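Local atomic coordinates of arginine N-methyltransferase, putative (Trypanosoma brucei brucei, PDB entry 4LWP), a protein that probably transfers methyl groups from S-adenosyl-L-methionine to arginine side chains of proteins, histones possibly among them. Residues A[31-36]-A[316-321]; A[159-164]-A[253-258]; A[186-191]-A[293-298]. All coordinates share one frame; numbering follows the deposited sequence.

Overall arrangement
Contact 3 is pure sheet: two antiparallel strands, 186-191 and 293-298, bound by backbone hydrogen bonds and apolar packing in the buried interior. Contacts 1 and 2 each join a helix to a loop, and side chains do the bonding. Contact 1 is largely buried and lies beside the bound S-adenosyl-L-homocysteine; a carboxylate gripped by a histidine holds it. Contact 2 is only partly buried, and an arginine and amides reach across it. Contacts 1 and 3 touch where Gln321 packs on Thr296 and Trp298. Contact 2 stands apart, its centre about 26 Å from that of contact 1 and about 28 Å from that of contact 3.

Contact 1: residues A[31-36]-A[316-321]; sequences RLMLED and STHWKQ
Asp36 and His318 hold this contact together through two hydrogen bonds to one carboxylate oxygen. His318 ND1 donates to Asp36 OD2 at 2.7 Å, using the anti lone pair of that oxygen. The acceptor lies in the ring plane, and the bond is nearly straight at 167°. The backbone N of His318 reaches Asp36 OD2 at 2.9 Å, but from above the carboxylate plane. Carboxylate and imidazole planes stand almost perpendicular. The ND1 bond fixes the rotation of the ring, and the backbone bond ties the same oxygen to the type I turn 317-320. Asp36 CG is anti to its backbone N (chi1 -168°), which sends the carboxylate across. The other oxygen, OD1, accepts from the backbone N of Arg39 and caps the start of helix 37-49. Thr317 CB packs against Asp36 OD2 at 3.4 Å. Met33 CG lies over one face of the His318 ring, 4.3 Å from its centroid, a CH-pi contact. Trp319 CG lies over the rim of the opposite face. Residues 317-319 are the THW loop of protein arginine methyltransferases; as in relatives, its histidine pairs with an N-terminal aspartate. Met33 also touches the bound S-adenosyl-L-homocysteine, and its O accepts from NE of ligand-binding Arg39. Trp319 NE1 donates to Met144 O, and its ring meets Phe299 of strand 289-303 edge-to-face. The contact joins helices 26-35 and 37-49 to the loop before strand 321-325.

Contact 2: residues A[159-164]-A[253-258]; sequences RARNFF and STVQEE
Arg161 reaches from helix 154-170 to the backbone of the loop and turns its guanidinium edge to Val255 O. Arg161 NH2 donates to Val255 O, modelled at 2.5 Å, a doubtfully short length. The chain starts out extended (chi1 -180°) and then bends at chi2 and chi3, which swings the guanidinium round to the carbonyl. Ser253 O lies over one face of the group, 3.1 Å from NE of Arg161, but the angle is too poor for a hydrogen bond. NH2 has a further acceptor in Leu252 O. Arg161 NH1 donates to Asn162 OD1 at 2.9 Å, with the oxygen close to the guanidinium plane. At the other end of the amide, Asn162 ND2 donates to Gln256 OE1 at 3.2 Å. The bond is nearly straight and falls on a lone pair in the carbonyl plane. The two amide planes are 39° apart, whereas the Gln256 amide is nearly perpendicular to the guanidinium. A water accepts from Asn162 ND2 and gives a weak bond to Glu257 OE2. Arg159 has its salt bridge with Glu113, a ligand-binding residue. Helix 154-170, packed on parallel strands 57-61 and 136-141 of the methyltransferase domain, here meets the loop between strands 245-251 and 263-270 of the beta-barrel part. Hydrogen bonds connect Arg161 through Asn162 to Gln256 and a water. Val255 O and Leu252 O would probably help to stabilise the buried positive charge.

Contact 3: residues A[186-191]-A[293-298]; sequences VFVAPI and DGFTVW
Trp298 takes chi1 67°, with CG between its backbone N and carbonyl carbon, and this lays the indole beside Phe187 and Ala189 of the facing strand. Phe187 CB sits over the indole face, 3.6 Å from the centroid of the five-membered ring, a CH-pi contact. Its chi1 of -64° turns the phenyl ring so that it lies near parallel to the indole but slid apart, and the two barely overlap. Ala189 CB meets the far end of the indole at Trp298 CZ3, 3.9 Å away. On the same face Ile191 CG2 packs on Thr296 CG2 at 3.5 Å. The other face carries Val188, Pro190, Phe295 and Val297. There Val188 and Val297 lie side by side, and Pro190 CB touches Phe295 CE2 at 3.8 Å. The strands run antiparallel. Phe187 with Trp298 and Ala189 with Thr296 are hydrogen-bonded pairs, with Phe187 N to Trp298 O at 2.7 Å and Thr296 N to Ala189 O at 2.8 Å. The pattern ends in a classic beta bulge. Asp293 N donates to Ile191 O at 2.9 Å, and Gly294 N adds a weak bond to the same oxygen. Ile191 N returns a bond to Gly294 O. Asp293 OD2 also accepts from Cys193 N, just past the strand. Thr296 OG1 bonds Thr323 OG1 of strand 321-325. Strand 344-353 of the three-stranded sheet packs over Val188, Pro190 and Phe295. The pair thus lies in the beta-barrel domain typical of protein arginine methyltransferases, between strands 245-251 and 321-325.

Contact 1: residues A[31-36]-A[316-321]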
loop_
_atom_site.group_PDB
_atom_site.type_symbol
_atom_site.label_atom_id
_atom_site.label_comp_id
_atom_site.label_asym_id
_atom_site.label_seq_id
_atom_site.Cartn_x
_atom_site.Cartn_y
_atom_site.Cartn_z
ATOM N N ARG A 31 9.290 7.695 -8.369
ATOM C CA ARG A 31 10.143 6.634 -7.851
ATOM C C ARG A 31 9.551 5.263 -8.203
ATOM O O ARG A 31 10.274 4.354 -8.596
ATOM C CB ARG A 31 10.336 6.804 -6.339
ATOM C CG ARG A 31 11.247 5.776 -5.684
ATOM C CD ARG A 31 11.241 5.926 -4.163
ATOM N NE ARG A 31 12.026 4.878 -3.510
ATOM C CZ ARG A 31 12.754 5.047 -2.409
ATOM N NH1 ARG A 31 12.821 6.237 -1.820
ATOM N NH2 ARG A 31 13.421 4.020 -1.907
ATOM N N LEU A 32 8.234 5.124 -8.070
ATOM C CA LEU A 32 7.551 3.910 -8.520
ATOM C C LEU A 32 7.876 3.559 -9.975
ATOM O O LEU A 32 8.186 2.412 -10.288
ATOM C CB LEU A 32 6.037 4.071 -8.370
ATOM C CG LEU A 32 5.441 3.633 -7.032
ATOM C CD1 LEU A 32 4.254 4.508 -6.630
ATOM C CD2 LEU A 32 5.029 2.162 -7.111
ATOM N N MET A 33 7.832 4.566 -10.850
ATOM C CA MET A 33 8.097 4.366 -12.271
ATOM C C MET A 33 9.572 4.070 -12.523
ATOM O O MET A 33 9.910 3.303 -13.419
ATOM C CB MET A 33 7.658 5.603 -13.065
ATOM C CG MET A 33 6.153 5.859 -13.034
ATOM S SD MET A 33 5.644 7.253 -14.077
ATOM C CE MET A 33 6.683 8.547 -13.429
ATOM N N LEU A 34 10.451 4.658 -11.718
ATOM C CA LEU A 34 11.882 4.404 -11.861
ATOM C C LEU A 34 12.290 3.036 -11.334
ATOM O O LEU A 34 13.308 2.498 -11.766
ATOM C CB LEU A 34 12.688 5.467 -11.126
ATOM C CG LEU A 34 12.583 6.889 -11.661
ATOM C CD1 LEU A 34 13.212 7.844 -10.662
ATOM C CD2 LEU A 34 13.284 6.952 -13.008
ATOM N N GLU A 35 11.483 2.468 -10.435
ATOM C CA GLU A 35 11.756 1.152 -9.855
ATOM C C GLU A 35 11.222 0.050 -10.771
ATOM O O GLU A 35 11.532 -1.122 -10.593
ATOM C CB GLU A 35 11.122 1.039 -8.456
ATOM C CG GLU A 35 11.878 1.814 -7.382
ATOM C CD GLU A 35 11.249 1.732 -5.986
ATOM O OE1 GLU A 35 10.001 1.616 -5.887
ATOM O OE2 GLU A 35 12.017 1.813 -4.987
ATOM N N ASP A 36 10.415 0.442 -11.747
ATOM C CA ASP A 36 9.865 -0.488 -12.721
ATOM C C ASP A 36 10.944 -0.901 -13.718
ATOM O O ASP A 36 11.118 -0.261 -14.766
ATOM C CB ASP A 36 8.687 0.175 -13.421
ATOM C CG ASP A 36 7.863 -0.794 -14.241
ATOM O OD1 ASP A 36 8.413 -1.814 -14.716
ATOM O OD2 ASP A 36 6.659 -0.518 -14.433
ATOM N N SER A 316 6.122 -8.462 -13.736
ATOM C CA SER A 316 5.231 -7.451 -13.195
ATOM C C SER A 316 5.722 -6.029 -13.563
ATOM O O SER A 316 6.920 -5.796 -13.737
ATOM C CB SER A 316 5.129 -7.628 -11.676
ATOM O OG SER A 316 4.017 -6.922 -11.156
ATOM N N THR A 317 4.785 -5.102 -13.740
ATOM C CA THR A 317 5.104 -3.687 -13.990
ATOM C C THR A 317 4.163 -2.863 -13.129
ATOM O O THR A 317 3.220 -3.412 -12.569
ATOM C CB THR A 317 4.912 -3.276 -15.469
ATOM O OG1 THR A 317 3.507 -3.183 -15.738
ATOM C CG2 THR A 317 5.572 -4.276 -16.423
ATOM N N HIS A 318 4.385 -1.553 -13.042
ATOM C CA HIS A 318 3.544 -0.704 -12.191
ATOM C C HIS A 318 2.141 -0.558 -12.763
ATOM O O HIS A 318 1.224 -0.169 -12.047
ATOM C CB HIS A 318 4.190 0.675 -11.976
ATOM C CG HIS A 318 4.083 1.598 -13.149
ATOM N ND1 HIS A 318 4.924 1.525 -14.235
ATOM C CD2 HIS A 318 3.240 2.631 -13.394
ATOM C CE1 HIS A 318 4.605 2.471 -15.101
ATOM N NE2 HIS A 318 3.583 3.152 -14.613
ATOM N N TRP A 319 1.970 -0.878 -14.049
ATOM C CA TRP A 319 0.634 -0.901 -14.668
ATOM C C TRP A 319 -0.253 -2.080 -14.223
ATOM O O TRP A 319 -1.480 -1.986 -14.278
ATOM C CB TRP A 319 0.761 -0.937 -16.202
ATOM C CG TRP A 319 1.209 0.358 -16.844
ATOM C CD1 TRP A 319 0.437 1.464 -17.100
ATOM C CD2 TRP A 319 2.529 0.678 -17.314
ATOM N NE1 TRP A 319 1.193 2.443 -17.695
ATOM C CE2 TRP A 319 2.478 1.990 -17.842
ATOM C CE3 TRP A 319 3.742 -0.019 -17.351
ATOM C CZ2 TRP A 319 3.600 2.617 -18.395
ATOM C CZ3 TRP A 319 4.845 0.595 -17.890
ATOM C CH2 TRP A 319 4.773 1.907 -18.411
ATOM N N LYS A 320 0.351 -3.184 -13.778
ATOM C CA LYS A 320 -0.418 -4.418 -13.508
ATOM C C LYS A 320 -1.266 -4.813 -14.745
ATOM O O LYS A 320 -0.784 -4.712 -15.866
ATOM C CB LYS A 320 -1.301 -4.237 -12.269
ATOM C CG LYS A 320 -0.495 -3.782 -11.053
ATOM C CD LYS A 320 -1.389 -3.241 -9.946
ATOM C CE LYS A 320 -0.579 -2.872 -8.712
ATOM N NZ LYS A 320 -0.110 -4.064 -7.945
ATOM N N GLN A 321 -2.494 -5.294 -14.536
ATOM C CA GLN A 321 -3.477 -5.423 -15.616
ATOM C C GLN A 321 -4.823 -4.919 -15.141
ATOM O O GLN A 321 -5.032 -4.724 -13.946
ATOM C CB GLN A 321 -3.612 -6.879 -16.110
ATOM C CG GLN A 321 -2.340 -7.463 -16.725
ATOM C CD GLN A 321 -1.512 -8.143 -15.657
ATOM O OE1 GLN A 321 -2.059 -8.834 -14.790
ATOM N NE2 GLN A 321 -0.202 -7.936 -15.689
#

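Contact 2: residues A[159-164]-A[253-258]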
loop_
_atom_site.group_PDB
_atom_site.type_symbol
_atom_site.label_atom_id
_atom_site.label_comp_id
_atom_site.label_asym_id
_atom_site.label_seq_id
_atom_site.Cartn_x
_atom_site.Cartn_y
_atom_site.Cartn_z
ATOM N N ARG A 159 -0.315 15.857 -30.002
ATOM C CA ARG A 159 -0.178 17.301 -30.238
ATOM C C ARG A 159 1.265 17.718 -30.355
ATOM O O ARG A 159 1.621 18.554 -31.186
ATOM C CB ARG A 159 -0.816 18.109 -29.117
ATOM C CG ARG A 159 -2.332 18.094 -29.092
ATOM C CD ARG A 159 -2.846 18.528 -27.710
ATOM N NE ARG A 159 -4.233 18.137 -27.646
ATOM C CZ ARG A 159 -4.862 17.695 -26.570
ATOM N NH1 ARG A 159 -4.245 17.597 -25.407
ATOM N NH2 ARG A 159 -6.124 17.351 -26.683
ATOM N N ALA A 160 2.105 17.158 -29.499
ATOM C CA ALA A 160 3.522 17.489 -29.562
ATOM C C ALA A 160 4.094 17.076 -30.909
ATOM O O ALA A 160 4.819 17.852 -31.547
ATOM C CB ALA A 160 4.285 16.821 -28.430
ATOM N N ARG A 161 3.742 15.868 -31.343
ATOM C CA ARG A 161 4.271 15.321 -32.588
ATOM C C ARG A 161 3.880 16.199 -33.772
ATOM O O ARG A 161 4.738 16.576 -34.573
ATOM C CB ARG A 161 3.787 13.878 -32.807
ATOM C CG ARG A 161 4.304 13.245 -34.084
ATOM C CD ARG A 161 3.136 12.963 -35.021
ATOM N NE ARG A 161 2.416 11.779 -34.612
ATOM C CZ ARG A 161 1.105 11.600 -34.724
ATOM N NH1 ARG A 161 0.317 12.538 -35.232
ATOM N NH2 ARG A 161 0.591 10.461 -34.313
ATOM N N ASN A 162 2.590 16.521 -33.870
ATOM C CA ASN A 162 2.108 17.392 -34.939
ATOM C C ASN A 162 2.781 18.770 -34.901
ATOM O O ASN A 162 3.163 19.308 -35.941
ATOM C CB ASN A 162 0.598 17.567 -34.852
ATOM C CG ASN A 162 -0.157 16.288 -35.195
ATOM O OD1 ASN A 162 0.410 15.358 -35.771
ATOM N ND2 ASN A 162 -1.451 16.238 -34.838
ATOM N N PHE A 163 2.964 19.318 -33.705
ATOM C CA PHE A 163 3.597 20.628 -33.566
ATOM C C PHE A 163 5.041 20.654 -34.011
ATOM O O PHE A 163 5.473 21.626 -34.638
ATOM C CB PHE A 163 3.525 21.120 -32.122
ATOM C CG PHE A 163 4.315 22.385 -31.857
ATOM C CD1 PHE A 163 3.831 23.631 -32.276
ATOM C CD2 PHE A 163 5.521 22.338 -31.158
ATOM C CE1 PHE A 163 4.539 24.802 -32.013
ATOM C CE2 PHE A 163 6.239 23.504 -30.887
ATOM C CZ PHE A 163 5.747 24.738 -31.314
ATOM N N PHE A 164 5.800 19.619 -33.660
ATOM C CA PHE A 164 7.216 19.608 -33.985
ATOM C C PHE A 164 7.430 19.203 -35.411
ATOM O O PHE A 164 8.491 19.481 -35.975
ATOM C CB PHE A 164 7.989 18.700 -33.032
ATOM C CG PHE A 164 8.228 19.350 -31.712
ATOM C CD1 PHE A 164 9.009 20.502 -31.634
ATOM C CD2 PHE A 164 7.581 18.895 -30.569
ATOM C CE1 PHE A 164 9.200 21.151 -30.427
ATOM C CE2 PHE A 164 7.762 19.531 -29.366
ATOM C CZ PHE A 164 8.567 20.666 -29.287
ATOM N N SER A 253 3.411 7.232 -35.135
ATOM C CA SER A 253 3.770 8.343 -36.012
ATOM C C SER A 253 2.554 8.878 -36.739
ATOM O O SER A 253 2.560 10.022 -37.182
ATOM C CB SER A 253 4.858 7.923 -37.002
ATOM O OG SER A 253 4.554 6.662 -37.546
ATOM N N THR A 254 1.499 8.066 -36.809
ATOM C CA THR A 254 0.330 8.365 -37.636
ATOM C C THR A 254 -0.981 8.514 -36.837
ATOM O O THR A 254 -1.931 9.122 -37.323
ATOM C CB THR A 254 0.077 7.238 -38.709
ATOM O OG1 THR A 254 -0.337 6.025 -38.060
ATOM C CG2 THR A 254 1.305 6.958 -39.542
ATOM N N VAL A 255 -1.043 7.988 -35.618
ATOM C CA VAL A 255 -2.298 8.045 -34.865
ATOM C C VAL A 255 -2.695 9.498 -34.598
ATOM O O VAL A 255 -1.860 10.362 -34.300
ATOM C CB VAL A 255 -2.209 7.267 -33.532
ATOM C CG1 VAL A 255 -1.226 7.944 -32.583
ATOM C CG2 VAL A 255 -3.581 7.149 -32.871
ATOM N N GLN A 256 -3.981 9.772 -34.755
ATOM C CA GLN A 256 -4.506 11.112 -34.564
ATOM C C GLN A 256 -5.560 11.051 -33.490
ATOM O O GLN A 256 -6.087 9.972 -33.209
ATOM C CB GLN A 256 -5.086 11.678 -35.867
ATOM C CG GLN A 256 -4.089 11.822 -37.021
ATOM C CD GLN A 256 -3.148 13.014 -36.854
ATOM O OE1 GLN A 256 -3.160 13.696 -35.838
ATOM N NE2 GLN A 256 -2.332 13.267 -37.866
ATOM N N GLU A 257 -5.880 12.211 -32.915
ATOM C CA GLU A 257 -6.801 12.280 -31.792
ATOM C C GLU A 257 -8.154 11.621 -32.125
ATOM O O GLU A 257 -8.746 10.937 -31.275
ATOM C CB GLU A 257 -6.975 13.739 -31.340
ATOM C CG GLU A 257 -6.778 14.863 -32.420
ATOM C CD GLU A 257 -5.304 15.123 -32.896
ATOM O OE1 GLU A 257 -4.916 14.485 -33.919
ATOM O OE2 GLU A 257 -4.568 15.997 -32.296
ATOM N N GLU A 258 -8.583 11.754 -33.379
ATOM C CA GLU A 258 -9.862 11.233 -33.853
ATOM C C GLU A 258 -10.031 9.749 -33.520
ATOM O O GLU A 258 -11.138 9.281 -33.239
ATOM C CB GLU A 258 -9.965 11.453 -35.386
ATOM C CG GLU A 258 -11.365 11.349 -35.990
ATOM C CD GLU A 258 -11.374 11.500 -37.526
ATOM O OE1 GLU A 258 -11.722 10.509 -38.214
ATOM O OE2 GLU A 258 -11.044 12.603 -38.051
HETATM O O HOH W 1 -2.319 18.291 -33.170
#

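Contact 3: residues A[186-191]-A[293-298]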
loop_
_atom_site.group_PDB
_atom_site.type_symbol
_atom_site.label_atom_id
_atom_site.label_comp_id
_atom_site.label_asym_id
_atom_site.label_seq_id
_atom_site.Cartn_x
_atom_site.Cartn_y
_atom_site.Cartn_z
ATOM N N VAL A 186 -3.180 -3.008 -27.725
ATOM C CA VAL A 186 -4.015 -3.457 -26.588
ATOM C C VAL A 186 -4.392 -4.947 -26.724
ATOM O O VAL A 186 -4.904 -5.342 -27.764
ATOM C CB VAL A 186 -5.315 -2.619 -26.498
ATOM C CG1 VAL A 186 -6.344 -3.263 -25.565
ATOM C CG2 VAL A 186 -5.014 -1.160 -26.112
ATOM N N PHE A 187 -4.133 -5.773 -25.703
ATOM C CA PHE A 187 -4.519 -7.197 -25.738
ATOM C C PHE A 187 -5.650 -7.513 -24.744
ATOM O O PHE A 187 -5.737 -6.898 -23.676
ATOM C CB PHE A 187 -3.319 -8.107 -25.432
ATOM C CG PHE A 187 -2.210 -8.029 -26.453
ATOM C CD1 PHE A 187 -2.227 -8.829 -27.589
ATOM C CD2 PHE A 187 -1.140 -7.171 -26.262
ATOM C CE1 PHE A 187 -1.210 -8.755 -28.520
ATOM C CE2 PHE A 187 -0.119 -7.104 -27.186
ATOM C CZ PHE A 187 -0.156 -7.895 -28.322
ATOM N N VAL A 188 -6.484 -8.491 -25.085
ATOM C CA VAL A 188 -7.638 -8.891 -24.272
ATOM C C VAL A 188 -7.674 -10.408 -24.120
ATOM O O VAL A 188 -7.343 -11.107 -25.072
ATOM C CB VAL A 188 -8.963 -8.458 -24.922
ATOM C CG1 VAL A 188 -10.141 -8.771 -24.005
ATOM C CG2 VAL A 188 -8.931 -7.010 -25.236
ATOM N N ALA A 189 -8.086 -10.919 -22.955
ATOM C CA ALA A 189 -8.259 -12.366 -22.794
ATOM C C ALA A 189 -9.364 -12.668 -21.807
ATOM O O ALA A 189 -9.500 -11.961 -20.814
ATOM C CB ALA A 189 -6.945 -13.026 -22.346
ATOM N N PRO A 190 -10.152 -13.735 -22.066
ATOM C CA PRO A 190 -11.192 -14.173 -21.119
ATOM C C PRO A 190 -10.595 -14.830 -19.885
ATOM O O PRO A 190 -9.596 -15.526 -19.987
ATOM C CB PRO A 190 -12.011 -15.177 -21.930
ATOM C CG PRO A 190 -11.041 -15.720 -22.947
ATOM C CD PRO A 190 -10.086 -14.599 -23.263
ATOM N N ILE A 191 -11.187 -14.599 -18.723
ATOM C CA ILE A 191 -10.641 -15.184 -17.516
ATOM C C ILE A 191 -11.648 -15.924 -16.658
ATOM O O ILE A 191 -12.845 -15.705 -16.740
ATOM C CB ILE A 191 -9.974 -14.107 -16.657
ATOM C CG1 ILE A 191 -10.964 -12.975 -16.401
ATOM C CG2 ILE A 191 -8.743 -13.568 -17.369
ATOM C CD1 ILE A 191 -11.079 -12.619 -14.955
ATOM N N ASP A 293 -15.685 -15.598 -16.204
ATOM C CA ASP A 293 -16.090 -14.591 -15.223
ATOM C C ASP A 293 -15.828 -13.171 -15.700
ATOM O O ASP A 293 -16.330 -12.219 -15.106
ATOM C CB ASP A 293 -15.369 -14.802 -13.891
ATOM C CG ASP A 293 -15.802 -16.073 -13.185
ATOM O OD1 ASP A 293 -17.020 -16.381 -13.186
ATOM O OD2 ASP A 293 -14.925 -16.758 -12.621
ATOM N N GLY A 294 -15.040 -13.027 -16.765
ATOM C CA GLY A 294 -14.784 -11.713 -17.336
ATOM C C GLY A 294 -13.593 -11.687 -18.275
ATOM O O GLY A 294 -13.171 -12.734 -18.803
ATOM N N PHE A 295 -13.040 -10.494 -18.477
ATOM C CA PHE A 295 -11.914 -10.308 -19.403
ATOM C C PHE A 295 -10.816 -9.446 -18.775
ATOM O O PHE A 295 -11.103 -8.489 -18.042
ATOM C CB PHE A 295 -12.389 -9.675 -20.715
ATOM C CG PHE A 295 -13.399 -10.509 -21.456
ATOM C CD1 PHE A 295 -14.744 -10.445 -21.133
ATOM C CD2 PHE A 295 -12.998 -11.365 -22.466
ATOM C CE1 PHE A 295 -15.676 -11.224 -21.808
ATOM C CE2 PHE A 295 -13.918 -12.137 -23.145
ATOM C CZ PHE A 295 -15.265 -12.074 -22.813
ATOM N N THR A 296 -9.560 -9.794 -19.028
ATOM C CA THR A 296 -8.485 -8.967 -18.527
ATOM C C THR A 296 -7.802 -8.299 -19.711
ATOM O O THR A 296 -7.700 -8.879 -20.798
ATOM C CB THR A 296 -7.476 -9.765 -17.672
ATOM O OG1 THR A 296 -6.484 -8.865 -17.166
ATOM C CG2 THR A 296 -6.782 -10.835 -18.490
ATOM N N VAL A 297 -7.383 -7.057 -19.501
ATOM C CA VAL A 297 -6.866 -6.225 -20.572
ATOM C C VAL A 297 -5.485 -5.679 -20.249
ATOM O O VAL A 297 -5.244 -5.177 -19.152
ATOM C CB VAL A 297 -7.809 -5.051 -20.856
ATOM C CG1 VAL A 297 -7.196 -4.125 -21.876
ATOM C CG2 VAL A 297 -9.145 -5.565 -21.341
ATOM N N TRP A 298 -4.572 -5.798 -21.197
ATOM C CA TRP A 298 -3.240 -5.258 -21.032
ATOM C C TRP A 298 -2.738 -4.664 -22.345
ATOM O O TRP A 298 -3.475 -4.612 -23.329
ATOM C CB TRP A 298 -2.286 -6.340 -20.522
ATOM C CG TRP A 298 -1.978 -7.501 -21.495
ATOM C CD1 TRP A 298 -0.985 -7.545 -22.425
ATOM C CD2 TRP A 298 -2.645 -8.780 -21.565
ATOM N NE1 TRP A 298 -0.994 -8.753 -23.074
ATOM C CE2 TRP A 298 -2.001 -9.529 -22.566
ATOM C CE3 TRP A 298 -3.720 -9.352 -20.878
ATOM C CZ2 TRP A 298 -2.396 -10.833 -22.900
ATOM C CZ3 TRP A 298 -4.118 -10.640 -21.219
ATOM C CH2 TRP A 298 -3.447 -11.369 -22.216
#